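Local coordinates for CT009 (Chlamydia trachomatis, PDB 4GQM), which is of unconfirmed function but carries a helix-turn-helix domain, probably for binding DNA, and forms here a sub-domain-swapped pair of chains, at the interface of chains A and B. Sequence-based numbering; all coordinates share one arbitrary frame. Chains: chain A/B, CT009.

The interface of chains A and B. Residues chain A 38, 42-43, 46; chain B 63-64, 66-67.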
# COMPACT_ATOMS: atom_id res chain seq x y z
N ILE A 38 -10.82 -3.61 1.67
CA ILE A 38 -10.02 -2.42 1.48
C ILE A 38 -10.22 -1.57 2.72
O ILE A 38 -11.35 -1.29 3.16
CB ILE A 38 -10.48 -1.60 0.26
CG1 ILE A 38 -10.39 -2.44 -1.01
CG2 ILE A 38 -9.65 -0.35 0.13
CD1 ILE A 38 -11.16 -1.80 -2.14
N ALA A 42 -8.35 4.09 3.24
CA ALA A 42 -8.05 4.12 1.81
C ALA A 42 -9.29 4.49 0.99
O ALA A 42 -9.23 5.29 0.06
CB ALA A 42 -7.47 2.80 1.38
N LEU A 43 -10.44 3.92 1.34
CA LEU A 43 -11.69 4.25 0.67
C LEU A 43 -12.00 5.73 0.85
O LEU A 43 -12.45 6.38 -0.11
CB LEU A 43 -12.83 3.38 1.22
CG LEU A 43 -12.69 1.89 0.95
CD1 LEU A 43 -13.71 1.12 1.74
CD2 LEU A 43 -12.79 1.56 -0.55
N ILE A 46 -9.73 7.77 -1.42
CA ILE A 46 -10.19 7.68 -2.80
C ILE A 46 -11.37 8.63 -3.02
O ILE A 46 -11.37 9.43 -3.97
CB ILE A 46 -10.59 6.25 -3.16
CG1 ILE A 46 -9.35 5.36 -3.23
CG2 ILE A 46 -11.36 6.21 -4.49
CD1 ILE A 46 -9.67 3.89 -3.29
N PHE B 63 -6.24 -0.34 -4.94
CA PHE B 63 -7.46 -0.08 -4.18
C PHE B 63 -8.55 0.44 -5.12
O PHE B 63 -9.72 0.06 -5.00
CB PHE B 63 -7.24 0.98 -3.09
CG PHE B 63 -6.18 0.65 -2.04
CD1 PHE B 63 -5.92 -0.65 -1.65
CD2 PHE B 63 -5.46 1.68 -1.44
CE1 PHE B 63 -4.91 -0.90 -0.68
CE2 PHE B 63 -4.48 1.42 -0.47
CZ PHE B 63 -4.24 0.16 -0.09
N MET B 64 -8.19 1.36 -6.00
CA MET B 64 -9.17 1.91 -6.93
C MET B 64 -9.76 0.83 -7.84
O MET B 64 -10.97 0.81 -8.08
CB MET B 64 -8.57 3.03 -7.75
CG MET B 64 -8.35 4.29 -6.94
SD MET B 64 -7.62 5.56 -8.00
CE MET B 64 -7.58 6.95 -6.87
N LYS B 66 -9.98 -2.40 -7.29
CA LYS B 66 -10.80 -3.34 -6.51
C LYS B 66 -12.14 -2.70 -6.13
O LYS B 66 -13.19 -3.35 -6.16
CB LYS B 66 -10.06 -3.80 -5.25
CG LYS B 66 -8.92 -4.78 -5.47
CD LYS B 66 -8.26 -5.20 -4.15
N TYR B 67 -12.10 -1.42 -5.77
CA TYR B 67 -13.33 -0.72 -5.41
C TYR B 67 -14.23 -0.62 -6.66
O TYR B 67 -15.43 -0.88 -6.61
CB TYR B 67 -12.96 0.65 -4.85
CG TYR B 67 -14.06 1.47 -4.23
CD1 TYR B 67 -15.32 0.96 -4.00
CD2 TYR B 67 -13.83 2.77 -3.84
CE1 TYR B 67 -16.31 1.73 -3.40
CE2 TYR B 67 -14.82 3.54 -3.24
CZ TYR B 67 -16.06 3.02 -3.03
OH TYR B 67 -17.08 3.73 -2.43
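A:Leu43 and B:Tyr67 show how a branched aliphatic residue and an aromatic ring can join two helices. Methyl CD2 of A:Leu43 sits over one face of the phenol ring in a CH-pi contact, displaced from the middle toward the rim, and lies 3.7 Å from CD2 of B:Tyr67. The ring is presented to this methyl because CG of B:Tyr67 is anti to the backbone N (chi1 -171°).

B:Phe63, one helical turn earlier, takes a different setting, with CG anti to the carbonyl carbon (chi1 -60°), and the two aromatic side chains diverge. Between them enter aliphatic groups of chain A. The methyl CB of A:Ala42 lies over the face of the phenyl ring near one rim, 3.6 Å from CD2 of B:Phe63, while branch CG2 of A:Ile38 comes more loosely over the same face, toward the CD1 rim. A:Ile46 reaches the stem of the same residue, its CD1 3.8 Å from CB of B:Phe63.

Further contacts are made by aliphatic groups, with the helix backbone as well as with side chains. A:Ile46 and B:Met64 run past one another in opposite directions, with CD1 of the isoleucine 3.9 Å from CG of the methionine. The longer branch of A:Ile38 ends against the backbone of helix 59-70, where its CD1 packs 3.7 Å from the carbonyl O of B:Phe63.

Helix 40-48 and the loop residue A:Ile38 thus pack on helix 59-70 of the other chain, and two-fold symmetry repeats the arrangement. In this sub-domain-swapped form, which may or may not be the physiological dimer, the patch supplies apolar packing between segments of the helix-turn-helix domain that come from different chains, and so probably helps to hold the pair together.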